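Local coordinates for protein hydroxymethyldihydropterin pyrophosphokinase-dihydropteroate synthase, putative (Plasmodium vivax, PDB 5Z79) that probably transfers pyrophosphate from ATP to 6-hydroxymethyl-7,8-dihydropterin and then condenses the product with 4-aminobenzoate to give dihydropteroate, in a bifunctional malarial folate-pathway enzyme, at residues Val179-Ile184 against Ile206-Leu211; Lys221-Lys226 against Asp257-Leu262; Asp229-Ile234 against Asp250-Leu255. One frame throughout, in Å; residues are numbered along the deposited sequence.

Interaction 1. Residues Val179-Ile184 against Ile206-Leu211; sequences VILKYI and IDIDIL. With APC (diphosphomethylphosphonic acid adenosyl ester), chain H.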
loop_
_atom_site.group_PDB
_atom_site.type_symbol
_atom_site.label_atom_id
_atom_site.label_comp_id
_atom_site.label_asym_id
_atom_site.label_seq_id
_atom_site.Cartn_x
_atom_site.Cartn_y
_atom_site.Cartn_z
ATOM N N VAL A 179 32.234 -9.172 40.559
ATOM C CA VAL A 179 31.860 -8.767 41.914
ATOM C C VAL A 179 31.191 -7.391 41.876
ATOM O O VAL A 179 30.238 -7.159 42.579
ATOM C CB VAL A 179 33.088 -8.811 42.860
ATOM C CG1 VAL A 179 32.726 -8.362 44.266
ATOM C CG2 VAL A 179 33.641 -10.221 42.928
ATOM N N ILE A 180 31.672 -6.512 41.012
ATOM C CA ILE A 180 31.074 -5.182 40.802
ATOM C C ILE A 180 29.703 -5.232 40.114
ATOM O O ILE A 180 28.846 -4.409 40.387
ATOM C CB ILE A 180 32.044 -4.286 39.998
ATOM C CG1 ILE A 180 33.238 -3.910 40.864
ATOM C CG2 ILE A 180 31.399 -3.001 39.508
ATOM C CD1 ILE A 180 34.489 -3.627 40.061
ATOM N N LEU A 181 29.519 -6.205 39.222
ATOM C CA LEU A 181 28.226 -6.498 38.614
ATOM C C LEU A 181 27.255 -7.086 39.631
ATOM O O LEU A 181 26.138 -6.646 39.732
ATOM C CB LEU A 181 28.386 -7.419 37.395
ATOM C CG LEU A 181 29.207 -6.916 36.198
ATOM C CD1 LEU A 181 29.341 -8.010 35.175
ATOM C CD2 LEU A 181 28.645 -5.680 35.520
ATOM N N LYS A 182 27.664 -8.049 40.421
ATOM C CA LYS A 182 26.765 -8.496 41.473
ATOM C C LYS A 182 26.329 -7.357 42.419
ATOM O O LYS A 182 25.145 -7.257 42.781
ATOM C CB LYS A 182 27.401 -9.606 42.285
ATOM C CG LYS A 182 27.573 -10.907 41.502
ATOM C CD LYS A 182 26.249 -11.562 41.115
ATOM C CE LYS A 182 26.342 -12.379 39.828
ATOM N NZ LYS A 182 25.840 -11.560 38.677
ATOM N N TYR A 183 27.295 -6.515 42.809
ATOM C CA TYR A 183 27.043 -5.323 43.623
ATOM C C TYR A 183 25.964 -4.445 43.002
ATOM O O TYR A 183 25.033 -4.075 43.679
ATOM C CB TYR A 183 28.347 -4.504 43.825
ATOM C CG TYR A 183 28.283 -3.367 44.884
ATOM C CD1 TYR A 183 28.027 -3.637 46.223
ATOM C CD2 TYR A 183 28.494 -2.036 44.532
ATOM C CE1 TYR A 183 27.970 -2.618 47.174
ATOM C CE2 TYR A 183 28.433 -1.014 45.472
ATOM C CZ TYR A 183 28.171 -1.305 46.799
ATOM O OH TYR A 183 28.119 -0.284 47.749
ATOM N N ILE A 184 26.121 -4.103 41.726
ATOM C CA ILE A 184 25.161 -3.279 40.967
ATOM C C ILE A 184 23.743 -3.877 40.986
ATOM O O ILE A 184 22.825 -3.247 41.457
ATOM C CB ILE A 184 25.693 -3.059 39.528
ATOM C CG1 ILE A 184 26.821 -1.989 39.566
ATOM C CG2 ILE A 184 24.594 -2.707 38.550
ATOM C CD1 ILE A 184 27.788 -2.039 38.392
ATOM N N ILE A 206 16.796 -7.345 36.919
ATOM C CA ILE A 206 17.934 -7.029 36.073
ATOM C C ILE A 206 18.912 -8.191 36.242
ATOM O O ILE A 206 18.944 -8.836 37.297
ATOM C CB ILE A 206 18.537 -5.647 36.436
ATOM C CG1 ILE A 206 19.818 -5.331 35.663
ATOM C CG2 ILE A 206 18.811 -5.565 37.920
ATOM C CD1 ILE A 206 19.590 -5.000 34.219
ATOM N N ASP A 207 19.647 -8.499 35.170
ATOM C CA ASP A 207 20.721 -9.465 35.225
ATOM C C ASP A 207 21.849 -9.162 34.256
ATOM O O ASP A 207 21.615 -9.155 33.038
ATOM C CB ASP A 207 20.219 -10.862 34.921
ATOM C CG ASP A 207 21.147 -11.908 35.518
ATOM O OD1 ASP A 207 21.286 -11.821 36.781
ATOM O OD2 ASP A 207 21.753 -12.775 34.772
ATOM N N ILE A 208 23.065 -9.004 34.789
ATOM C CA ILE A 208 24.205 -8.524 34.012
ATOM C C ILE A 208 25.364 -9.512 34.043
ATOM O O ILE A 208 26.026 -9.676 35.081
ATOM C CB ILE A 208 24.749 -7.180 34.538
ATOM C CG1 ILE A 208 23.634 -6.148 34.765
ATOM C CG2 ILE A 208 25.723 -6.584 33.536
ATOM C CD1 ILE A 208 23.998 -5.066 35.749
ATOM N N ASP A 209 25.643 -10.129 32.892
ATOM C CA ASP A 209 26.658 -11.156 32.791
ATOM C C ASP A 209 27.815 -10.742 31.857
ATOM O O ASP A 209 27.649 -9.941 30.952
ATOM C CB ASP A 209 25.999 -12.468 32.353
ATOM C CG ASP A 209 24.712 -12.848 33.199
ATOM O OD1 ASP A 209 24.732 -12.848 34.465
ATOM O OD2 ASP A 209 23.665 -13.209 32.577
ATOM N N ILE A 210 29.006 -11.245 32.147
ATOM C CA ILE A 210 30.182 -11.033 31.332
ATOM C C ILE A 210 30.262 -12.127 30.334
ATOM O O ILE A 210 30.417 -13.293 30.683
ATOM C CB ILE A 210 31.503 -11.112 32.130
ATOM C CG1 ILE A 210 31.472 -10.197 33.361
ATOM C CG2 ILE A 210 32.691 -10.754 31.230
ATOM C CD1 ILE A 210 32.196 -10.738 34.563
ATOM N N LEU A 211 30.192 -11.721 29.085
ATOM C CA LEU A 211 30.139 -12.608 27.962
ATOM C C LEU A 211 31.543 -12.846 27.492
ATOM O O LEU A 211 31.914 -13.968 27.234
ATOM C CB LEU A 211 29.360 -11.957 26.842
ATOM C CG LEU A 211 27.887 -11.640 27.082
ATOM C CD1 LEU A 211 27.319 -11.046 25.809
ATOM C CD2 LEU A 211 27.101 -12.871 27.503
HETATM P PG APC H . 22.123 -16.222 32.817
HETATM O O1G APC H . 21.251 -15.079 32.344
HETATM O O2G APC H . 23.396 -15.750 33.481
HETATM O O3G APC H . 22.367 -17.259 31.744
HETATM P PB APC H . 20.882 -16.546 35.452
HETATM O O1B APC H . 19.627 -17.267 35.864
HETATM O O2B APC H . 20.802 -15.048 35.476
HETATM O O3B APC H . 21.295 -16.984 33.976
HETATM P PA APC H . 23.033 -15.773 37.489
HETATM O O1A APC H . 21.967 -15.135 38.336
HETATM O O2A APC H . 23.794 -14.842 36.581
HETATM C C3A APC H . 22.276 -17.099 36.493
HETATM O "O5'" APC H . 24.075 -16.480 38.473
HETATM C "C5'" APC H . 24.280 -17.912 38.599
HETATM C "C4'" APC H . 25.760 -18.205 38.593
HETATM O "O4'" APC H . 26.333 -17.680 37.370
HETATM C "C3'" APC H . 26.581 -17.596 39.742
HETATM O "O3'" APC H . 27.242 -18.620 40.465
HETATM C "C2'" APC H . 27.571 -16.641 39.059
HETATM O "O2'" APC H . 28.879 -16.693 39.582
HETATM C "C1'" APC H . 27.611 -17.162 37.630
HETATM N N9 APC H . 27.903 -16.132 36.639
HETATM C C8 APC H . 27.227 -14.957 36.408
HETATM N N7 APC H . 27.732 -14.245 35.424
HETATM C C5 APC H . 28.804 -15.003 34.973
HETATM C C6 APC H . 29.746 -14.803 33.944
HETATM N N6 APC H . 29.761 -13.744 33.141
HETATM N N1 APC H . 30.679 -15.763 33.758
HETATM C C2 APC H . 30.656 -16.834 34.565
HETATM N N3 APC H . 29.829 -17.132 35.561
HETATM C C4 APC H . 28.914 -16.166 35.715
#
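Leu181 meets Ile208 and Ile210 where helix 174-188 packs on edge strand 207-213 of the antiparallel sheet in the pyrophosphokinase (HPPK) part of the chain. The two segments run antiparallel, at 173°, with 8.5 Å between their axes.

Four side chains carry the apolar contact, Leu181 and Ile184 from the helix and Ile208 and Ile210 from the strand. Leu181 has CG beside the backbone N, anti to the carbonyl carbon (chi1 -62°). Its CD2 lies 3.6 Å from Ile208 CG2, the two side chains crossing at about a right angle, and its CD1 lies 3.6 Å from Ile210 CG1. One turn further on, Ile184 reaches the other branch of Ile208, its CG2 being 3.7 Å from Ile208 CD1. Ile208 is thus gripped by both branches, and Phe19 of the neighbouring strand also packs on it.

The polar contacts involve mainly Asp207 and Asp209, whose CB atoms point away from the helix. Their carboxylates lie by the phosphates: Asp207 OD2 is 2.6 Å from APC O2B, and Asp209 OD2 is 2.7 Å from APC O2G. Asp207 also forms a salt bridge with Arg204. Beside the adenine, Ile210 O accepts a hydrogen bond of 2.6 Å from APC N6, bent at 135°. Lys182 NZ stays 4.5 Å from Asp209 OD1, beyond a salt bridge, and has a long, weak ion pair with Glu185. Glu185 also accepts a hydrogen bond from Ile208 N and lies close to Asp207 as a like charge.

In HPPK relatives, a pair of aspartates on such a strand holds magnesium ions against the triphosphate. Here Ile208, with the CG1 end of Ile210, gives the helix an apolar seat, while the aspartates between them face the nucleotide; Lys182 and Arg204 may partly offset the negative charge, to which Glu185 adds.

Interaction 2. Residues Lys221-Lys226 against Asp257-Leu262; sequences KSISLK and DKIEFL. With APC (diphosphomethylphosphonic acid adenosyl ester), chain H.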
loop_
_atom_site.group_PDB
_atom_site.type_symbol
_atom_site.label_atom_id
_atom_site.label_comp_id
_atom_site.label_asym_id
_atom_site.label_seq_id
_atom_site.Cartn_x
_atom_site.Cartn_y
_atom_site.Cartn_z
ATOM N N LYS A 221 35.800 -23.413 38.874
ATOM C CA LYS A 221 34.611 -24.246 39.080
ATOM C C LYS A 221 33.909 -23.957 40.375
ATOM O O LYS A 221 32.688 -24.108 40.447
ATOM C CB LYS A 221 34.949 -25.747 39.062
ATOM C CG LYS A 221 35.188 -26.371 37.695
ATOM C CD LYS A 221 36.032 -27.633 37.802
ATOM C CE LYS A 221 37.494 -27.252 38.076
ATOM N NZ LYS A 221 38.316 -28.330 38.710
ATOM N N SER A 222 34.666 -23.598 41.405
ATOM C CA SER A 222 34.082 -23.400 42.716
ATOM C C SER A 222 34.784 -22.290 43.455
ATOM O O SER A 222 35.740 -22.534 44.163
ATOM C CB SER A 222 34.142 -24.684 43.523
ATOM O OG SER A 222 33.414 -24.529 44.728
ATOM N N ILE A 223 34.298 -21.070 43.266
ATOM C CA ILE A 223 34.843 -19.855 43.879
ATOM C C ILE A 223 34.163 -19.588 45.207
ATOM O O ILE A 223 32.944 -19.678 45.274
ATOM C CB ILE A 223 34.564 -18.666 42.957
ATOM C CG1 ILE A 223 35.326 -18.855 41.663
ATOM C CG2 ILE A 223 34.965 -17.351 43.597
ATOM C CD1 ILE A 223 35.246 -17.649 40.771
ATOM N N SER A 224 34.919 -19.228 46.246
ATOM C CA SER A 224 34.306 -18.951 47.538
ATOM C C SER A 224 34.838 -17.700 48.235
ATOM O O SER A 224 35.841 -17.739 48.939
ATOM C CB SER A 224 34.431 -20.158 48.437
ATOM O OG SER A 224 33.857 -19.885 49.690
ATOM N N LEU A 225 34.107 -16.603 48.070
ATOM C CA LEU A 225 34.505 -15.280 48.512
ATOM C C LEU A 225 33.735 -14.792 49.731
ATOM O O LEU A 225 32.544 -14.574 49.652
ATOM C CB LEU A 225 34.218 -14.305 47.389
ATOM C CG LEU A 225 35.073 -14.481 46.139
ATOM C CD1 LEU A 225 34.283 -13.953 44.946
ATOM C CD2 LEU A 225 36.445 -13.798 46.295
ATOM N N LYS A 226 34.424 -14.557 50.840
ATOM C CA LYS A 226 33.782 -14.075 52.064
ATOM C C LYS A 226 33.651 -12.581 51.967
ATOM O O LYS A 226 34.201 -11.975 51.065
ATOM C CB LYS A 226 34.606 -14.436 53.294
ATOM C CG LYS A 226 35.090 -15.878 53.318
ATOM C CD LYS A 226 36.568 -16.029 52.914
ATOM C CE LYS A 226 37.057 -17.483 53.045
ATOM N NZ LYS A 226 36.155 -18.429 52.281
ATOM N N ASP A 257 27.682 -15.168 48.223
ATOM C CA ASP A 257 26.610 -16.139 48.008
ATOM C C ASP A 257 26.154 -16.123 46.566
ATOM O O ASP A 257 25.803 -17.170 46.033
ATOM C CB ASP A 257 25.448 -15.873 48.960
ATOM C CG ASP A 257 25.869 -15.967 50.431
ATOM O OD1 ASP A 257 27.100 -16.063 50.730
ATOM O OD2 ASP A 257 24.971 -15.932 51.301
ATOM N N LYS A 258 26.227 -14.956 45.930
ATOM C CA LYS A 258 25.822 -14.789 44.531
ATOM C C LYS A 258 26.888 -15.162 43.462
ATOM O O LYS A 258 26.702 -14.870 42.258
ATOM C CB LYS A 258 25.372 -13.340 44.288
ATOM C CG LYS A 258 24.390 -12.746 45.299
ATOM C CD LYS A 258 23.003 -13.322 45.165
ATOM C CE LYS A 258 22.047 -12.600 46.099
ATOM N NZ LYS A 258 22.028 -13.200 47.468
ATOM N N ILE A 259 27.993 -15.803 43.876
ATOM C CA ILE A 259 29.085 -16.100 42.936
ATOM C C ILE A 259 29.641 -17.466 43.221
ATOM O O ILE A 259 30.475 -17.635 44.107
ATOM C CB ILE A 259 30.219 -15.038 42.956
ATOM C CG1 ILE A 259 29.673 -13.698 42.525
ATOM C CG2 ILE A 259 31.347 -15.384 41.996
ATOM C CD1 ILE A 259 30.708 -12.613 42.481
ATOM N N GLU A 260 29.202 -18.419 42.405
ATOM C CA GLU A 260 29.561 -19.809 42.550
ATOM C C GLU A 260 30.610 -20.275 41.594
ATOM O O GLU A 260 31.330 -21.194 41.912
ATOM C CB GLU A 260 28.327 -20.676 42.406
ATOM C CG GLU A 260 27.395 -20.508 43.579
ATOM C CD GLU A 260 26.465 -21.681 43.694
ATOM O OE1 GLU A 260 25.458 -21.684 42.935
ATOM O OE2 GLU A 260 26.748 -22.594 44.519
ATOM N N PHE A 261 30.702 -19.681 40.420
ATOM C CA PHE A 261 31.799 -20.037 39.531
ATOM C C PHE A 261 32.114 -18.909 38.581
ATOM O O PHE A 261 31.459 -17.880 38.607
ATOM C CB PHE A 261 31.514 -21.357 38.793
ATOM C CG PHE A 261 30.384 -21.280 37.847
ATOM C CD1 PHE A 261 29.096 -21.521 38.280
ATOM C CD2 PHE A 261 30.602 -20.951 36.519
ATOM C CE1 PHE A 261 28.037 -21.422 37.401
ATOM C CE2 PHE A 261 29.550 -20.874 35.626
ATOM C CZ PHE A 261 28.261 -21.110 36.073
ATOM N N LEU A 262 33.159 -19.078 37.793
ATOM C CA LEU A 262 33.514 -18.068 36.825
ATOM C C LEU A 262 33.981 -18.761 35.564
ATOM O O LEU A 262 34.703 -19.753 35.609
ATOM C CB LEU A 262 34.552 -17.075 37.367
ATOM C CG LEU A 262 35.262 -16.174 36.358
ATOM C CD1 LEU A 262 34.431 -14.988 35.956
ATOM C CD2 LEU A 262 36.576 -15.702 36.922
HETATM P PG APC H . 22.123 -16.222 32.817
HETATM O O1G APC H . 21.251 -15.079 32.344
HETATM O O2G APC H . 23.396 -15.750 33.481
HETATM O O3G APC H . 22.367 -17.259 31.744
HETATM P PB APC H . 20.882 -16.546 35.452
HETATM O O1B APC H . 19.627 -17.267 35.864
HETATM O O2B APC H . 20.802 -15.048 35.476
HETATM O O3B APC H . 21.295 -16.984 33.976
HETATM P PA APC H . 23.033 -15.773 37.489
HETATM O O1A APC H . 21.967 -15.135 38.336
HETATM O O2A APC H . 23.794 -14.842 36.581
HETATM C C3A APC H . 22.276 -17.099 36.493
HETATM O "O5'" APC H . 24.075 -16.480 38.473
HETATM C "C5'" APC H . 24.280 -17.912 38.599
HETATM C "C4'" APC H . 25.760 -18.205 38.593
HETATM O "O4'" APC H . 26.333 -17.680 37.370
HETATM C "C3'" APC H . 26.581 -17.596 39.742
HETATM O "O3'" APC H . 27.242 -18.620 40.465
HETATM C "C2'" APC H . 27.571 -16.641 39.059
HETATM O "O2'" APC H . 28.879 -16.693 39.582
HETATM C "C1'" APC H . 27.611 -17.162 37.630
HETATM N N9 APC H . 27.903 -16.132 36.639
HETATM C C8 APC H . 27.227 -14.957 36.408
HETATM N N7 APC H . 27.732 -14.245 35.424
HETATM C C5 APC H . 28.804 -15.003 34.973
HETATM C C6 APC H . 29.746 -14.803 33.944
HETATM N N6 APC H . 29.761 -13.744 33.141
HETATM N N1 APC H . 30.679 -15.763 33.758
HETATM C C2 APC H . 30.656 -16.834 34.565
HETATM N N3 APC H . 29.829 -17.132 35.561
HETATM C C4 APC H . 28.914 -16.166 35.715
#
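Ile223 and Glu260 join two loops that flank the small antiparallel sheet of strands 218-220 and 262-264, at the edge of the nucleotide pocket of the HPPK fold.

One backbone hydrogen bond links the loops, Ile223 N to Glu260 O at 3.3 Å. It is fairly straight at the hydrogen (159°), but the donor stands above the carbonyl plane, 51° out of it. Leu262, paired with Glu220 through backbone bonds, continues the connection.

Apolar packing comes from Ile223. The side chains of Ile223 and Leu262 cross at a slant, with Ile223 CD1 3.5 Å from Leu262 CB, while Ile223 CG2 is a looser 4.4 Å from Ile259 CG2. Leu225 lies further along and reaches the same Ile259 methyl through CD1.

The far side of segment 257-262 holds the ribose. Glu260 N donates to APC O3' at 2.8 Å and, weakly, to O2'; APC O2' in turn donates to Phe261 O at 3.0 Å. In Phe261, CG between the backbone N and the carbonyl carbon (chi1 66°) brings the ring to the sugar side, and one face lies beneath the ribose: APC C1' stands 4.2 Å above the ring plane, offset toward the rim.

Interaction 3. Residues Asp229-Ile234 against Asp250-Leu255; sequences DIYKII and DIIQNL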
loop_
_atom_site.group_PDB
_atom_site.type_symbol
_atom_site.label_atom_id
_atom_site.label_comp_id
_atom_site.label_asym_id
_atom_site.label_seq_id
_atom_site.Cartn_x
_atom_site.Cartn_y
_atom_site.Cartn_z
ATOM N N ASP A 229 36.884 -10.700 51.460
ATOM C CA ASP A 229 37.324 -10.796 50.069
ATOM C C ASP A 229 36.576 -9.813 49.153
ATOM O O ASP A 229 37.165 -9.188 48.272
ATOM C CB ASP A 229 37.131 -12.230 49.564
ATOM C CG ASP A 229 38.068 -13.247 50.256
ATOM O OD1 ASP A 229 39.255 -12.881 50.564
ATOM O OD2 ASP A 229 37.616 -14.416 50.472
ATOM N N ILE A 230 35.276 -9.678 49.374
ATOM C CA ILE A 230 34.436 -8.834 48.563
ATOM C C ILE A 230 34.795 -7.385 48.770
ATOM O O ILE A 230 34.877 -6.623 47.819
ATOM C CB ILE A 230 32.974 -8.989 48.980
ATOM C CG1 ILE A 230 32.457 -10.408 48.716
ATOM C CG2 ILE A 230 32.126 -7.953 48.282
ATOM C CD1 ILE A 230 32.408 -10.813 47.250
ATOM N N TYR A 231 34.962 -7.018 50.040
ATOM C CA TYR A 231 35.343 -5.665 50.458
ATOM C C TYR A 231 36.662 -5.277 49.842
ATOM O O TYR A 231 36.767 -4.223 49.238
ATOM C CB TYR A 231 35.440 -5.595 51.976
ATOM C CG TYR A 231 35.709 -4.240 52.597
ATOM C CD1 TYR A 231 37.001 -3.778 52.746
ATOM C CD2 TYR A 231 34.669 -3.434 53.102
ATOM C CE1 TYR A 231 37.275 -2.555 53.345
ATOM C CE2 TYR A 231 34.944 -2.204 53.707
ATOM C CZ TYR A 231 36.261 -1.783 53.821
ATOM O OH TYR A 231 36.603 -0.597 54.390
ATOM N N LYS A 232 37.667 -6.122 49.962
ATOM C CA LYS A 232 38.910 -5.822 49.295
ATOM C C LYS A 232 38.694 -5.558 47.824
ATOM O O LYS A 232 39.253 -4.672 47.266
ATOM C CB LYS A 232 39.919 -6.936 49.473
ATOM C CG LYS A 232 40.904 -6.663 50.580
ATOM C CD LYS A 232 41.681 -7.907 50.943
ATOM C CE LYS A 232 41.100 -8.557 52.182
ATOM N NZ LYS A 232 41.820 -9.813 52.531
ATOM N N ILE A 233 37.855 -6.308 47.173
ATOM C CA ILE A 233 37.724 -6.122 45.747
ATOM C C ILE A 233 36.924 -4.865 45.342
ATOM O O ILE A 233 37.269 -4.218 44.365
ATOM C CB ILE A 233 37.074 -7.352 45.143
ATOM C CG1 ILE A 233 37.989 -8.537 45.349
ATOM C CG2 ILE A 233 36.798 -7.136 43.664
ATOM C CD1 ILE A 233 37.282 -9.857 45.199
ATOM N N ILE A 234 35.855 -4.541 46.066
ATOM C CA ILE A 234 35.036 -3.384 45.740
ATOM C C ILE A 234 35.726 -2.111 46.084
ATOM O O ILE A 234 35.596 -1.147 45.354
ATOM C CB ILE A 234 33.708 -3.403 46.499
ATOM C CG1 ILE A 234 32.717 -4.288 45.778
ATOM C CG2 ILE A 234 33.087 -2.017 46.592
ATOM C CD1 ILE A 234 31.755 -4.899 46.744
ATOM N N ASP A 250 25.596 -4.537 54.469
ATOM C CA ASP A 250 24.794 -5.775 54.607
ATOM C C ASP A 250 24.824 -6.556 53.305
ATOM O O ASP A 250 24.807 -7.788 53.308
ATOM C CB ASP A 250 23.343 -5.456 54.966
ATOM C CG ASP A 250 22.562 -6.689 55.477
ATOM O OD1 ASP A 250 22.297 -7.611 54.681
ATOM O OD2 ASP A 250 22.183 -6.737 56.673
ATOM N N ILE A 251 24.822 -5.809 52.199
ATOM C CA ILE A 251 25.087 -6.330 50.869
ATOM C C ILE A 251 26.532 -6.830 50.811
ATOM O O ILE A 251 26.765 -8.003 50.762
ATOM C CB ILE A 251 24.854 -5.239 49.806
ATOM C CG1 ILE A 251 23.395 -4.847 49.768
ATOM C CG2 ILE A 251 25.294 -5.684 48.421
ATOM C CD1 ILE A 251 23.112 -3.722 48.800
ATOM N N ILE A 252 27.502 -5.941 50.852
ATOM C CA ILE A 252 28.889 -6.292 50.602
ATOM C C ILE A 252 29.336 -7.578 51.287
ATOM O O ILE A 252 30.055 -8.381 50.737
ATOM C CB ILE A 252 29.775 -5.125 51.054
ATOM C CG1 ILE A 252 29.662 -4.002 50.037
ATOM C CG2 ILE A 252 31.225 -5.556 51.218
ATOM C CD1 ILE A 252 30.576 -2.836 50.285
ATOM N N GLN A 253 28.896 -7.750 52.509
ATOM C CA GLN A 253 29.197 -8.918 53.305
ATOM C C GLN A 253 28.751 -10.247 52.733
ATOM O O GLN A 253 29.382 -11.263 52.942
ATOM C CB GLN A 253 28.465 -8.725 54.596
ATOM C CG GLN A 253 28.630 -9.810 55.593
ATOM C CD GLN A 253 28.248 -9.294 56.946
ATOM O OE1 GLN A 253 27.455 -8.343 57.066
ATOM N NE2 GLN A 253 28.826 -9.886 57.989
ATOM N N ASN A 254 27.631 -10.245 52.040
ATOM C CA ASN A 254 27.023 -11.476 51.582
ATOM C C ASN A 254 27.109 -11.675 50.084
ATOM O O ASN A 254 26.577 -12.650 49.552
ATOM C CB ASN A 254 25.565 -11.476 52.006
ATOM C CG ASN A 254 25.407 -11.478 53.505
ATOM O OD1 ASN A 254 25.616 -12.502 54.139
ATOM N ND2 ASN A 254 25.039 -10.333 54.080
ATOM N N LEU A 255 27.786 -10.775 49.397
ATOM C CA LEU A 255 27.744 -10.795 47.955
ATOM C C LEU A 255 28.307 -12.082 47.375
ATOM O O LEU A 255 28.006 -12.421 46.230
ATOM C CB LEU A 255 28.491 -9.607 47.379
ATOM C CG LEU A 255 27.960 -9.143 46.035
ATOM C CD1 LEU A 255 26.511 -8.705 46.161
ATOM C CD2 LEU A 255 28.801 -7.992 45.529
#
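Ile230 overlaps Ile252 where helix 227-235 packs on the short helix 249-252 and on Leu255 after it, a contact of the HPPK fold made by aliphatic side chains.

Ile252 is the central side chain. Ile230 CG2, anti to the backbone N, touches Ile252 CG2 at 3.9 Å as the two side chains slide past each other in opposite directions. The same Ile230 methyl approaches the backbone, 3.2 Å from Ile252 O, and lies 4.1 Å from Leu255 CB, with the side chain of Leu255 crossing at about a right angle. Leu225 packs on Ile230 as well.

One turn along the helix, Ile234 extends CD1 to the second branch of Ile252, 4.0 Å from its CG1, and the same CD1 reaches Leu255 CD2 at 4.4 Å. Ile252 is therefore held by both isoleucines, CG2 against one and CG1 against the other. Its CG2 also sits at the edge of the Tyr231 ring, near the ring plane, and 4.3 Å from Tyr231 CB; the Tyr231 hydroxyl is hydrogen-bonded to His242. Ile240 comes up against Tyr231, Ile234 and Ile252, and helix 174-188 meets Ile252 and Leu255.

On the partner segment, the side chain of Asn254 folds back to a carbonyl of helix 249-252: ND2 donates to Asp250 O at 2.7 Å (152° at the hydrogen), with that oxygen near the plane of the amide.

All three contacts belong to the HPPK part of the chain, their centres about 12 to 14 Å apart. Interaction 1 is complete before the others begin; segments 221-226 and 257-262 then enclose both segments of interaction 3. Helix 174-188 is shared ground: its Lys182 and Val179 pack on Ile259 of interaction 2, while Tyr183 meets Ile252 and Leu255 of interaction 3. Leu225 bridges interactions 2 and 3 by touching Ile230 and Ile233. Interactions 1 and 2 both border the nucleotide analogue, one at its adenine and phosphates, the other at its ribose; interaction 3 packs helices 227-235 and 249-252 together beside helix 174-188, which thereby ties together the elements around the nucleotide site.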